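Local coordinates for protein (glyceraldehyde 3-phosphate dehydrogenase) (Sulfolobus solfataricus, PDB 1B7G) that oxidises and phosphorylates D-glyceraldehyde 3-phosphate to 1,3-bisphosphoglycerate in glycolysis, using NADP in preference to NAD, at residues 9-14 with 170-175; 139-144 with 190-195; 145-150 with 276-281; 166-171 with 210-215; 216-221 with 295-300. The protein carries 1 engineered substitution. One frame throughout, in Å; residues are numbered along the deposited sequence.

Interaction 1. Residues 9-14 with 170-175. With SO4 (sulfate ion), chain G.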
# COMPACT_ATOMS: atom_id res chain seq x y z
N TYR A 9 0.43 18.73 7.26
CA TYR A 9 -0.26 17.48 6.95
C TYR A 9 0.37 16.77 5.78
O TYR A 9 -0.24 16.70 4.70
CB TYR A 9 -1.75 17.83 6.64
CG TYR A 9 -2.70 16.66 6.70
CD1 TYR A 9 -3.06 16.13 7.95
CD2 TYR A 9 -3.23 16.07 5.57
CE1 TYR A 9 -3.94 15.07 8.03
CE2 TYR A 9 -4.12 15.01 5.66
CZ TYR A 9 -4.46 14.52 6.89
OH TYR A 9 -5.31 13.43 6.98
N GLY A 10 1.58 16.19 5.95
CA GLY A 10 2.24 15.52 4.79
C GLY A 10 2.36 14.04 5.15
O GLY A 10 1.53 13.55 5.94
N THR A 11 3.42 13.35 4.72
CA THR A 11 3.55 11.91 5.03
C THR A 11 3.47 11.64 6.53
O THR A 11 2.78 10.74 6.94
CB THR A 11 4.97 11.44 4.59
OG1 THR A 11 4.97 11.60 3.17
CG2 THR A 11 5.21 9.97 4.92
N ILE A 12 4.30 12.35 7.31
CA ILE A 12 4.33 12.14 8.76
C ILE A 12 3.09 12.76 9.45
O ILE A 12 2.47 12.12 10.28
CB ILE A 12 5.58 12.74 9.39
CG1 ILE A 12 6.88 12.33 8.67
CG2 ILE A 12 5.68 12.42 10.88
CD1 ILE A 12 7.02 10.84 8.43
N GLY A 13 2.79 14.03 9.14
CA GLY A 13 1.67 14.73 9.75
C GLY A 13 0.34 14.00 9.61
O GLY A 13 -0.37 13.80 10.58
N LYS A 14 -0.03 13.56 8.39
CA LYS A 14 -1.28 12.81 8.25
C LYS A 14 -1.30 11.63 9.20
O LYS A 14 -2.35 11.28 9.78
CB LYS A 14 -1.56 12.46 6.81
CG LYS A 14 -0.81 11.28 6.19
CD LYS A 14 -1.08 11.29 4.67
CE LYS A 14 -0.10 10.45 3.89
NZ LYS A 14 -0.50 10.33 2.46
N ASP A 170 9.67 9.01 -1.17
CA ASP A 170 8.51 8.13 -0.92
C ASP A 170 7.79 7.87 -2.25
O ASP A 170 7.92 8.61 -3.22
CB ASP A 170 7.57 8.71 0.09
CG ASP A 170 8.25 8.74 1.48
OD1 ASP A 170 8.89 7.71 1.78
OD2 ASP A 170 8.10 9.78 2.13
N GLN A 171 7.00 6.82 -2.22
CA GLN A 171 6.26 6.34 -3.35
C GLN A 171 5.31 7.36 -3.98
O GLN A 171 5.21 7.38 -5.22
CB GLN A 171 5.47 5.08 -2.97
CG GLN A 171 4.71 4.56 -4.21
CD GLN A 171 4.15 3.18 -3.92
OE1 GLN A 171 4.87 2.18 -4.00
NE2 GLN A 171 2.87 3.17 -3.54
N LYS A 172 4.74 8.26 -3.20
CA LYS A 172 3.86 9.28 -3.79
C LYS A 172 4.64 10.34 -4.53
O LYS A 172 4.07 11.08 -5.34
CB LYS A 172 2.95 9.91 -2.72
CG LYS A 172 3.61 11.08 -1.98
CD LYS A 172 2.99 11.27 -0.60
CE LYS A 172 3.38 12.59 0.01
NZ LYS A 172 2.91 12.74 1.41
N GLU A 173 5.91 10.54 -4.22
CA GLU A 173 6.69 11.61 -4.88
C GLU A 173 7.00 11.15 -6.29
O GLU A 173 7.29 9.96 -6.56
CB GLU A 173 7.89 11.99 -4.02
CG GLU A 173 7.60 12.06 -2.53
CD GLU A 173 8.75 12.40 -1.60
OE1 GLU A 173 8.98 13.61 -1.33
OE2 GLU A 173 9.47 11.52 -1.05
N VAL A 174 6.64 11.92 -7.31
CA VAL A 174 6.93 11.51 -8.69
C VAL A 174 7.93 12.49 -9.30
O VAL A 174 8.30 12.34 -10.45
CB VAL A 174 5.66 11.41 -9.56
CG1 VAL A 174 4.69 10.39 -8.97
CG2 VAL A 174 5.02 12.78 -9.68
N LYS A 175 8.36 13.51 -8.55
CA LYS A 175 9.34 14.43 -9.15
C LYS A 175 10.75 14.25 -8.60
O LYS A 175 11.62 15.07 -8.89
CB LYS A 175 8.88 15.88 -8.99
CG LYS A 175 7.57 16.12 -9.78
CD LYS A 175 7.11 17.56 -9.62
CE LYS A 175 5.87 17.84 -10.48
NZ LYS A 175 4.62 17.59 -9.71
S SO4 G . 5.60 15.29 2.17
O1 SO4 G . 4.26 15.04 1.54
O2 SO4 G . 5.74 14.46 3.40
O3 SO4 G . 5.71 16.75 2.53
O4 SO4 G . 6.70 14.95 1.20
O HOH W 1 6.89 12.41 1.39

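Interaction 2. Residues 139-144 with 190-195. With SO4 (sulfate ion), chain C; SO4 (sulfate ion), chain F; SO4 (sulfate ion), chain H.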
# COMPACT_ATOMS: atom_id res chain seq x y z
N CYS A 139 14.02 9.39 11.07
CA CYS A 139 13.62 8.00 10.93
C CYS A 139 14.78 7.01 11.10
O CYS A 139 14.65 6.00 11.76
CB CYS A 139 13.04 7.82 9.47
SG CYS A 139 11.68 9.00 9.14
N ASN A 140 15.92 7.28 10.43
CA ASN A 140 17.02 6.29 10.56
C ASN A 140 17.74 6.48 11.88
O ASN A 140 18.23 5.50 12.43
CB ASN A 140 17.97 6.42 9.35
CG ASN A 140 17.34 5.76 8.13
OD1 ASN A 140 16.82 4.64 8.23
ND2 ASN A 140 17.36 6.41 6.99
N THR A 141 17.71 7.71 12.46
CA THR A 141 18.35 7.87 13.77
C THR A 141 17.55 7.09 14.80
O THR A 141 18.06 6.44 15.71
CB THR A 141 18.43 9.34 14.17
OG1 THR A 141 19.04 10.11 13.12
CG2 THR A 141 19.28 9.50 15.44
N THR A 142 16.20 7.19 14.66
CA THR A 142 15.32 6.44 15.56
C THR A 142 15.59 4.96 15.54
O THR A 142 15.60 4.28 16.57
CB THR A 142 13.85 6.70 15.24
OG1 THR A 142 13.53 8.09 15.43
CG2 THR A 142 12.92 5.89 16.15
N ALA A 143 15.75 4.37 14.32
CA ALA A 143 15.94 2.93 14.23
C ALA A 143 17.27 2.54 14.88
O ALA A 143 17.31 1.54 15.58
CB ALA A 143 15.88 2.50 12.75
N LEU A 144 18.28 3.38 14.73
CA LEU A 144 19.59 3.07 15.37
C LEU A 144 19.47 3.14 16.91
O LEU A 144 19.97 2.28 17.61
CB LEU A 144 20.61 4.08 14.87
CG LEU A 144 21.30 3.89 13.50
CD1 LEU A 144 21.84 5.23 13.05
CD2 LEU A 144 22.43 2.87 13.61
N PRO A 190 31.51 11.18 8.97
CA PRO A 190 30.27 10.45 8.98
C PRO A 190 29.06 11.21 8.45
O PRO A 190 29.07 12.42 8.22
CB PRO A 190 30.09 10.22 10.51
CG PRO A 190 30.52 11.51 11.09
CD PRO A 190 31.72 11.94 10.25
N SER A 191 27.99 10.45 8.14
CA SER A 191 26.73 11.17 7.79
C SER A 191 26.17 11.76 9.10
O SER A 191 26.65 11.44 10.18
CB SER A 191 25.75 10.20 7.18
OG SER A 191 25.52 9.10 8.04
N HIS A 192 25.08 12.52 9.05
CA HIS A 192 24.52 13.21 10.18
C HIS A 192 23.96 12.27 11.25
O HIS A 192 23.74 12.73 12.36
CB HIS A 192 23.43 14.20 9.72
CG HIS A 192 22.14 13.56 9.31
ND1 HIS A 192 21.19 13.21 10.25
CD2 HIS A 192 21.63 13.20 8.11
CE1 HIS A 192 20.17 12.62 9.67
NE2 HIS A 192 20.38 12.64 8.37
N HIS A 193 23.65 11.02 10.90
CA HIS A 193 23.11 10.07 11.83
C HIS A 193 23.91 9.93 13.11
O HIS A 193 23.28 9.86 14.17
CB HIS A 193 22.97 8.69 11.14
CG HIS A 193 22.21 8.88 9.85
ND1 HIS A 193 22.81 9.28 8.68
CD2 HIS A 193 20.89 8.82 9.60
CE1 HIS A 193 21.88 9.43 7.74
NE2 HIS A 193 20.68 9.15 8.27
N ALA A 194 25.25 9.91 13.02
CA ALA A 194 26.07 9.69 14.20
C ALA A 194 25.90 10.80 15.23
O ALA A 194 25.57 10.53 16.38
CB ALA A 194 27.53 9.45 13.81
N LYS A 195 26.00 12.03 14.80
CA LYS A 195 25.74 13.19 15.63
C LYS A 195 24.31 13.11 16.20
O LYS A 195 24.14 13.31 17.39
CB LYS A 195 25.89 14.46 14.82
CG LYS A 195 25.89 15.72 15.64
CD LYS A 195 25.87 17.00 14.81
CE LYS A 195 26.32 18.14 15.74
NZ LYS A 195 26.05 19.50 15.20
S SO4 C . 17.28 10.09 7.75
O1 SO4 C . 16.72 11.01 6.78
O2 SO4 C . 18.26 9.11 7.01
O3 SO4 C . 16.37 9.21 8.47
O4 SO4 C . 18.05 10.93 8.69
S SO4 F . 24.64 15.02 6.14
O1 SO4 F . 23.36 15.79 6.38
O2 SO4 F . 24.87 14.96 4.65
O3 SO4 F . 24.48 13.60 6.66
O4 SO4 F . 25.78 15.74 6.78
S SO4 H . 22.75 20.03 14.38
O1 SO4 H . 23.47 20.96 15.34
O2 SO4 H . 22.25 20.85 13.23
O3 SO4 H . 21.63 19.33 15.06
O4 SO4 H . 23.77 19.04 13.88

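Interaction 3. Residues 145-150 with 276-281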
# COMPACT_ATOMS: atom_id res chain seq x y z
N LEU A 145 18.78 4.16 17.45
CA LEU A 145 18.58 4.28 18.88
C LEU A 145 17.77 3.16 19.49
O LEU A 145 18.19 2.62 20.53
CB LEU A 145 17.93 5.64 19.24
CG LEU A 145 18.92 6.80 19.02
CD1 LEU A 145 18.19 8.13 19.06
CD2 LEU A 145 20.04 6.68 20.05
N ARG A 146 16.69 2.72 18.86
CA ARG A 146 15.92 1.61 19.41
C ARG A 146 16.80 0.36 19.48
O ARG A 146 16.65 -0.41 20.41
CB ARG A 146 14.67 1.25 18.63
CG ARG A 146 13.66 2.44 18.52
CD ARG A 146 12.39 1.79 17.91
NE ARG A 146 11.36 2.82 17.75
CZ ARG A 146 10.42 2.76 16.79
NH1 ARG A 146 10.35 1.70 15.98
NH2 ARG A 146 9.56 3.76 16.71
N THR A 147 17.57 0.13 18.41
CA THR A 147 18.42 -1.07 18.40
C THR A 147 19.53 -0.95 19.45
O THR A 147 19.67 -1.89 20.21
CB THR A 147 19.04 -1.26 16.98
OG1 THR A 147 17.96 -1.26 16.03
CG2 THR A 147 19.86 -2.52 16.91
N ILE A 148 20.21 0.17 19.55
CA ILE A 148 21.29 0.37 20.52
C ILE A 148 20.79 0.37 21.97
O ILE A 148 21.35 -0.34 22.84
CB ILE A 148 22.03 1.69 20.26
CG1 ILE A 148 22.71 1.81 18.90
CG2 ILE A 148 23.07 1.91 21.37
CD1 ILE A 148 23.12 3.23 18.55
N CYS A 149 19.72 1.09 22.29
CA CYS A 149 19.22 1.07 23.70
C CYS A 149 18.67 -0.28 24.09
O CYS A 149 19.01 -0.80 25.18
CB CYS A 149 18.27 2.21 23.97
SG CYS A 149 18.96 3.83 23.73
N THR A 150 18.12 -1.07 23.17
CA THR A 150 17.73 -2.44 23.46
C THR A 150 18.93 -3.38 23.63
O THR A 150 18.92 -4.18 24.60
CB THR A 150 16.82 -3.04 22.37
OG1 THR A 150 15.69 -2.17 22.23
CG2 THR A 150 16.40 -4.46 22.68
N PRO A 276 5.81 0.46 11.52
CA PRO A 276 6.55 1.39 12.32
C PRO A 276 7.70 0.78 13.11
O PRO A 276 8.47 1.51 13.75
CB PRO A 276 5.53 2.00 13.27
CG PRO A 276 4.20 1.43 12.91
CD PRO A 276 4.40 0.26 12.00
N GLU A 277 7.76 -0.52 13.23
CA GLU A 277 8.78 -1.23 13.96
C GLU A 277 10.10 -1.39 13.18
O GLU A 277 10.05 -1.52 11.94
CB GLU A 277 8.29 -2.64 14.30
CG GLU A 277 6.97 -2.64 15.13
CD GLU A 277 5.72 -2.58 14.29
OE1 GLU A 277 5.81 -2.54 13.03
OE2 GLU A 277 4.60 -2.57 14.87
N VAL A 278 11.20 -1.50 13.88
CA VAL A 278 12.51 -1.79 13.22
C VAL A 278 12.46 -3.24 12.80
O VAL A 278 12.06 -4.07 13.64
CB VAL A 278 13.69 -1.54 14.18
CG1 VAL A 278 15.04 -1.99 13.59
CG2 VAL A 278 13.79 -0.04 14.48
N MET A 279 12.73 -3.57 11.53
CA MET A 279 12.60 -4.92 11.01
C MET A 279 13.95 -5.64 10.92
O MET A 279 14.69 -5.43 9.95
CB MET A 279 11.94 -4.92 9.62
CG MET A 279 10.46 -4.57 9.60
SD MET A 279 9.93 -3.85 8.03
CE MET A 279 10.28 -2.16 8.24
N ILE A 280 14.33 -6.37 11.96
CA ILE A 280 15.65 -7.01 11.99
C ILE A 280 15.59 -8.38 11.33
O ILE A 280 14.74 -9.21 11.66
CB ILE A 280 16.20 -7.17 13.42
CG1 ILE A 280 16.41 -5.79 14.05
CG2 ILE A 280 17.50 -7.99 13.41
CD1 ILE A 280 16.83 -5.79 15.49
N PHE A 281 16.48 -8.60 10.37
CA PHE A 281 16.58 -9.90 9.70
C PHE A 281 17.26 -10.89 10.62
O PHE A 281 18.44 -10.73 10.96
CB PHE A 281 17.35 -9.74 8.36
CG PHE A 281 16.47 -8.99 7.38
CD1 PHE A 281 16.43 -7.61 7.37
CD2 PHE A 281 15.65 -9.71 6.52
CE1 PHE A 281 15.63 -6.95 6.48
CE2 PHE A 281 14.82 -9.05 5.62
CZ PHE A 281 14.81 -7.67 5.63

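Interaction 4. Residues 166-171 with 210-215. With SO4 (sulfate ion), chain D; SO4 (sulfate ion), chain C.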
# COMPACT_ATOMS: atom_id res chain seq x y z
N ARG A 166 19.66 4.53 2.01
CA ARG A 166 18.38 5.28 2.08
C ARG A 166 17.54 5.13 0.82
O ARG A 166 18.05 5.18 -0.32
CB ARG A 166 18.67 6.75 2.35
CG ARG A 166 19.65 7.08 3.43
CD ARG A 166 19.79 8.52 3.87
NE ARG A 166 18.51 9.17 4.18
CZ ARG A 166 17.77 9.85 3.33
NH1 ARG A 166 18.19 10.07 2.08
NH2 ARG A 166 16.59 10.35 3.74
N ARG A 167 16.22 4.97 1.00
CA ARG A 167 15.31 5.02 -0.15
C ARG A 167 15.36 6.44 -0.67
O ARG A 167 15.59 7.38 0.12
CB ARG A 167 13.90 4.56 0.29
CG ARG A 167 13.25 5.55 1.31
CD ARG A 167 12.40 6.52 0.52
NE ARG A 167 11.67 7.55 1.23
CZ ARG A 167 12.20 8.69 1.66
NH1 ARG A 167 13.51 8.94 1.49
NH2 ARG A 167 11.45 9.59 2.29
N ALA A 168 15.30 6.67 -1.98
CA ALA A 168 15.41 7.97 -2.59
C ALA A 168 14.29 8.95 -2.23
O ALA A 168 14.52 10.14 -1.94
CB ALA A 168 15.37 7.79 -4.15
N ALA A 169 13.05 8.50 -2.36
CA ALA A 169 11.89 9.36 -2.15
C ALA A 169 10.67 8.48 -1.88
O ALA A 169 10.70 7.29 -2.15
CB ALA A 169 11.64 10.15 -3.46
N ASP A 170 9.67 9.01 -1.17
CA ASP A 170 8.51 8.13 -0.92
C ASP A 170 7.79 7.87 -2.25
O ASP A 170 7.92 8.61 -3.22
CB ASP A 170 7.57 8.71 0.09
CG ASP A 170 8.25 8.74 1.48
OD1 ASP A 170 8.89 7.71 1.78
OD2 ASP A 170 8.10 9.78 2.13
N GLN A 171 7.00 6.82 -2.22
CA GLN A 171 6.26 6.34 -3.35
C GLN A 171 5.31 7.36 -3.98
O GLN A 171 5.21 7.38 -5.22
CB GLN A 171 5.47 5.08 -2.97
CG GLN A 171 4.71 4.56 -4.21
CD GLN A 171 4.15 3.18 -3.92
OE1 GLN A 171 4.87 2.18 -4.00
NE2 GLN A 171 2.87 3.17 -3.54
N ALA A 210 26.19 6.94 4.67
CA ALA A 210 24.89 6.72 4.06
C ALA A 210 24.99 6.93 2.51
O ALA A 210 25.72 7.80 2.08
CB ALA A 210 23.90 7.77 4.57
N VAL A 211 24.11 6.23 1.83
CA VAL A 211 23.98 6.28 0.40
C VAL A 211 22.48 6.18 0.03
O VAL A 211 21.76 5.50 0.76
CB VAL A 211 24.73 5.11 -0.26
CG1 VAL A 211 24.16 3.76 0.18
CG2 VAL A 211 24.62 5.21 -1.79
N ILE A 212 22.11 6.82 -1.05
CA ILE A 212 20.76 6.78 -1.63
C ILE A 212 20.72 5.75 -2.76
O ILE A 212 21.62 5.71 -3.60
CB ILE A 212 20.32 8.15 -2.11
CG1 ILE A 212 19.97 9.14 -0.99
CG2 ILE A 212 19.11 8.12 -3.11
CD1 ILE A 212 19.87 10.60 -1.50
N ALA A 213 19.75 4.86 -2.70
CA ALA A 213 19.49 3.85 -3.70
C ALA A 213 18.16 4.25 -4.40
O ALA A 213 17.35 4.90 -3.73
CB ALA A 213 19.31 2.46 -3.16
N PRO A 214 17.92 3.75 -5.60
CA PRO A 214 16.70 4.07 -6.35
C PRO A 214 15.50 3.20 -6.01
O PRO A 214 15.01 2.41 -6.80
CB PRO A 214 17.11 3.89 -7.82
CG PRO A 214 18.21 2.92 -7.80
CD PRO A 214 18.84 2.93 -6.41
N THR A 215 15.12 3.22 -4.73
CA THR A 215 14.03 2.43 -4.19
C THR A 215 13.03 3.34 -3.48
O THR A 215 13.48 4.41 -3.07
CB THR A 215 14.49 1.31 -3.27
OG1 THR A 215 13.31 0.59 -2.84
CG2 THR A 215 15.29 1.78 -2.04
S SO4 D . 13.75 12.42 2.62
O1 SO4 D . 12.32 12.57 2.16
O2 SO4 D . 14.39 11.30 1.90
O3 SO4 D . 13.64 12.09 4.08
O4 SO4 D . 14.48 13.68 2.40
S SO4 C . 17.28 10.09 7.75
O1 SO4 C . 16.72 11.01 6.78
O2 SO4 C . 18.26 9.11 7.01
O3 SO4 C . 16.37 9.21 8.47
O4 SO4 C . 18.05 10.93 8.69

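Interaction 5. Residues 216-221 with 295-300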
# COMPACT_ATOMS: atom_id res chain seq x y z
N THR A 216 11.74 3.03 -3.35
CA THR A 216 10.85 3.97 -2.67
C THR A 216 10.30 3.43 -1.34
O THR A 216 9.77 4.22 -0.56
CB THR A 216 9.58 4.32 -3.52
OG1 THR A 216 8.92 3.08 -3.82
CG2 THR A 216 9.97 4.96 -4.86
N LEU A 217 10.46 2.16 -1.08
CA LEU A 217 9.73 1.54 0.01
C LEU A 217 10.29 1.73 1.40
O LEU A 217 9.54 2.06 2.32
CB LEU A 217 9.57 0.05 -0.32
CG LEU A 217 8.95 -0.23 -1.71
CD1 LEU A 217 8.65 -1.72 -1.87
CD2 LEU A 217 7.66 0.58 -1.88
N MET A 218 11.55 1.42 1.62
CA MET A 218 12.15 1.37 2.95
C MET A 218 13.66 1.61 2.84
O MET A 218 14.23 1.23 1.80
CB MET A 218 12.01 -0.07 3.48
CG MET A 218 10.65 -0.44 4.05
SD MET A 218 10.55 -2.11 4.64
CE MET A 218 8.75 -2.30 4.75
N HIS A 219 14.22 2.05 3.94
CA HIS A 219 15.65 2.13 4.11
C HIS A 219 16.14 0.79 4.64
O HIS A 219 15.33 0.04 5.21
CB HIS A 219 16.00 3.15 5.20
CG HIS A 219 15.51 4.54 4.98
ND1 HIS A 219 15.79 5.28 3.87
CD2 HIS A 219 14.75 5.34 5.77
CE1 HIS A 219 15.27 6.48 3.97
NE2 HIS A 219 14.63 6.54 5.15
N MET A 220 17.46 0.59 4.61
CA MET A 220 18.09 -0.52 5.24
C MET A 220 19.37 -0.09 5.95
O MET A 220 20.13 0.78 5.51
CB MET A 220 18.41 -1.77 4.39
CG MET A 220 17.21 -2.71 4.25
SD MET A 220 17.57 -4.24 3.42
CE MET A 220 18.39 -5.14 4.79
N HIS A 221 19.61 -0.75 7.11
CA HIS A 221 20.83 -0.50 7.86
C HIS A 221 21.69 -1.77 7.97
O HIS A 221 21.23 -2.85 8.12
CB HIS A 221 20.63 0.00 9.31
CG HIS A 221 19.89 1.31 9.40
ND1 HIS A 221 20.05 2.16 10.50
CD2 HIS A 221 19.01 1.90 8.58
CE1 HIS A 221 19.28 3.25 10.27
NE2 HIS A 221 18.64 3.09 9.15
N MET A 295 21.45 -6.76 10.18
CA MET A 295 20.91 -5.76 9.24
C MET A 295 19.40 -5.65 9.48
O MET A 295 18.76 -6.61 9.95
CB MET A 295 21.18 -6.21 7.77
CG MET A 295 20.49 -7.55 7.54
SD MET A 295 20.47 -8.04 5.84
CE MET A 295 22.12 -8.51 5.49
N TYR A 296 18.85 -4.49 9.15
CA TYR A 296 17.41 -4.30 9.36
C TYR A 296 16.84 -3.34 8.35
O TYR A 296 17.56 -2.50 7.75
CB TYR A 296 17.16 -3.90 10.84
CG TYR A 296 17.89 -2.69 11.36
CD1 TYR A 296 17.46 -1.39 11.04
CD2 TYR A 296 18.98 -2.80 12.19
CE1 TYR A 296 18.13 -0.29 11.54
CE2 TYR A 296 19.64 -1.70 12.71
CZ TYR A 296 19.23 -0.44 12.35
OH TYR A 296 19.91 0.66 12.81
N ALA A 297 15.51 -3.45 8.17
CA ALA A 297 14.79 -2.49 7.34
C ALA A 297 14.11 -1.43 8.18
O ALA A 297 13.73 -1.68 9.35
CB ALA A 297 13.75 -3.19 6.44
N VAL A 298 13.89 -0.24 7.63
CA VAL A 298 13.21 0.84 8.33
C VAL A 298 12.11 1.41 7.42
O VAL A 298 12.40 1.83 6.31
CB VAL A 298 14.15 1.98 8.71
CG1 VAL A 298 13.44 3.12 9.41
CG2 VAL A 298 15.32 1.48 9.61
N HIS A 299 10.86 1.38 7.86
CA HIS A 299 9.77 1.99 7.08
C HIS A 299 9.70 3.46 7.46
O HIS A 299 9.11 3.83 8.49
CB HIS A 299 8.43 1.29 7.26
CG HIS A 299 7.35 1.94 6.40
ND1 HIS A 299 6.08 2.17 6.86
CD2 HIS A 299 7.38 2.44 5.16
CE1 HIS A 299 5.37 2.79 5.94
NE2 HIS A 299 6.14 2.94 4.87
N GLN A 300 10.26 4.30 6.60
CA GLN A 300 10.44 5.70 6.92
C GLN A 300 9.13 6.48 7.00
O GLN A 300 9.13 7.53 7.64
CB GLN A 300 11.37 6.49 5.99
CG GLN A 300 10.84 6.64 4.56
CD GLN A 300 10.71 5.35 3.82
OE1 GLN A 300 11.40 4.33 4.08
NE2 GLN A 300 9.80 5.28 2.85

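Interaction 1. Residues 9-14 with 170-175
The Tyr9 ring carries Lys14 CB on one face, 3.5 Å above its plane and offset toward the rim; Glu39 and Ala43 of helix 38-45 also touch this tyrosine. The carboxylate of Asp170 turns OD2 tip to tip toward Thr11 OG1, and one water lies within hydrogen-bonding distance of Thr11 OG1, Asp170 OD2 and sulfate O4. Asp170 OD1 is held by a salt bridge to Arg167. From the same loop as Asp170, the extended Lys172 chain crosses Thr11 obliquely, and NZ donates to Thr11 OG1 at 2.9 Å and to sulfate O1 at 2.7 Å. The sulfate sits at the glycine-rich turn of a Rossmann-type GxGxxG sequence, where the backbone N of Thr11 donates to O2 at 2.9 Å, nearly straight at 167°. A beta carbon at Gly10 would clash with that same oxygen. The ion probably came from the crystallisation liquor, yet its place is consistent with a phosphate of the dinucleotide, for which Thr11 and Ile12 are binding residues by similarity. Lys14 NZ lies only 4.3 Å from Lys172 NZ; the repulsion is probably offset by Glu39, which bridges to both, and by Glu263 and Asp267 of the second subunit, which bridge to Lys14.

Interaction 2. Residues 139-144 with 190-195
The inorganic phosphate site of the enzyme, formed by Ser138, Asn140, Arg166, His192 and His193, lies between these two segments and here holds a sulfate, probably from the crystallisation liquor. His193 reaches it from one side: NE2 donates to O2 at 2.7 Å, in the ring plane and almost straight at 176°. From the other segment ND2 of Asn140 donates to the same O2 at 2.8 Å, so this oxygen bridges the two. The amide orientation is fixed at its far end, where Asn140 OD1 is bonded to His221 NE2. The backbone N of Asn140 donates to O3 at 2.8 Å; being in the first turn of helix 139-152, it would add the favourable field of a helix N-terminus to the anion's binding. This is the helix of the catalytic domain that begins with Cys139, the nucleophile by similarity. Carbon atoms complete the contact: Asn140 CB meets His193 CD2 at 3.8 Å, and Leu144 CD1 lies 4.1 Å from His193 CB, the two side chains crossing at about a right angle. Ser191 OG is hydrogen-bonded to His193 ND1 at 2.8 Å, which sets the rotation of the ring and points NE2 at the anion. The neighbouring His192 ring has His193 ND1 over its centre, while His192 ND1 is bonded to Asp196.

Interaction 3. Residues 145-150 with 276-281
Arg146 stretches from the helix past Val278, its CD lying 4.1 Å from Val278 CG2 as the two side chains slide by in opposite directions. The chain, extended from CG to NE, carries the guanidinium beyond the start of the strand to the carbonyl of Pro276. NH1 donates to Pro276 O at 2.9 Å and 173°; the oxygen lies 4° out of the guanidinium plane, and NH1 in the plane of the carbonyl. NH1 also bonds to Arg245 O, and NH2 makes a salt bridge to Glu307, tying the buried charge to several parts of the chain. An alanine here would remove these bonds and would probably loosen the hold of the helix on the start of the strand. The next residue, Thr147, crosses Val278 at about a right angle, with OG1 3.9 Å from CG1; its hydroxyl is bonded to Ala143 O. The carbonyl of Arg146 accepts from both N and OG1 of Thr150, the latter at 2.7 Å and nearly along the C=O axis. Cys149, in disulfide linkage with Cys123, joins the same helix to helix 121-128. So the GAPDH catalytic domain packs the helix begun by Cys139, the nucleophile by similarity, against its mixed sheet.

Interaction 4. Residues 166-171 with 210-215
A bend at chi3 of 50° turns the otherwise extended Arg166 side chain back toward the bound anions, while Arg167 bends earlier, at an unusual chi2 of 94°. NE of Arg166 donates to O2 of one sulfate at 2.8 Å, and NH2 spans the gap, bonding O1 of that ion and O2 of a second sulfate at 3.0 Å. The same O2 of the second ion takes NH1 of Arg167 at 2.6 Å. Both arginines belong to the substrate phosphate site of the enzyme, and Arg166 also to the inorganic phosphate site, so this side chain borders the two. The arginines stand on strand 157-167, which runs parallel to strand 205-213 in the mixed sheet of the catalytic domain. The N and O of Arg166 bond residues flanking Ile212: N to Val211 O at 2.6 Å, and O from Ala213 N at 2.9 Å. Arg166 and Ile212 therefore lie side by side on one face, NH1 3.7 Å from Ile212 CG1, with NH1 also bridged to Asp185. A leucine in place of Arg166 would remove the guanidinium that touches both sulfates and would probably weaken anion binding. Past the strands, Ala168 N donates to Thr215 O at 3.1 Å, though bent to 137°. Arg167 is steadied by Asp170, whose OD1 takes Arg167 NE in a salt bridge at 2.8 Å from above the carboxylate plane.

Interaction 5. Residues 216-221 with 295-300
Strands 219-227 and 291-298 are antiparallel neighbours in the mixed sheet of the catalytic domain, their short segments running at 157° to each other. Four backbone bonds join them. His219 and Val298 form one hydrogen-bonded pair, with Val298 N to His219 O at 2.8 Å; His221 and Tyr296 form the next, with His221 N to Tyr296 O at 2.8 Å, nearly along the C=O axis. Met220 faces Ala297 between them as a non-hydrogen-bonded pair. Among aromatic contacts, His221 CB sits over the Tyr296 ring, 3.6 Å from its centroid, a CH-pi contact, while the ring planes are oblique at 34°. Besides its bond to Asn140, His221 makes a weak, strongly bent bond from ND1 to Tyr296 OH. Apolar contacts lie on the face of Met220 and Ala297, where Met220 CE meets Met295 SD at 3.7 Å. Gln300, an NAD-binding residue by similarity, crosses the His219 imidazole at about a right angle, its CB 3.4 Å from His219 NE2. Polar bonds complete the contact: ND1 of His219, a catalytic-site residue, bonds Arg167 N, and Gln300 NE2, also bonded to Asp170 OD1, donates to Leu217 O at 3.3 Å from well above the carbonyl plane.

How the interactions relate
Interactions 2 to 5 build the catalytic domain around one mixed sheet, whereas interaction 1 links the Rossmann-type nucleotide domain to the loop after strand 157-167. Interactions 2 and 3 share helix 139-152, with centres about 12 Å apart. Interactions 4 and 5, centres about 9 Å apart, sit on adjoining strands, 157-167 and 219-227. Interaction 1 shares Asp170 and Gln171 with interaction 4; it crosses interactions 2 and 3 along the chain, and closes before interaction 5 opens. Interaction 4 is nested inside the loop closed by interaction 3. A common sulfate joins interactions 2 and 4, and His221 of interaction 5 reaches Asn140 of interaction 2, so segments distant in sequence converge on one active site.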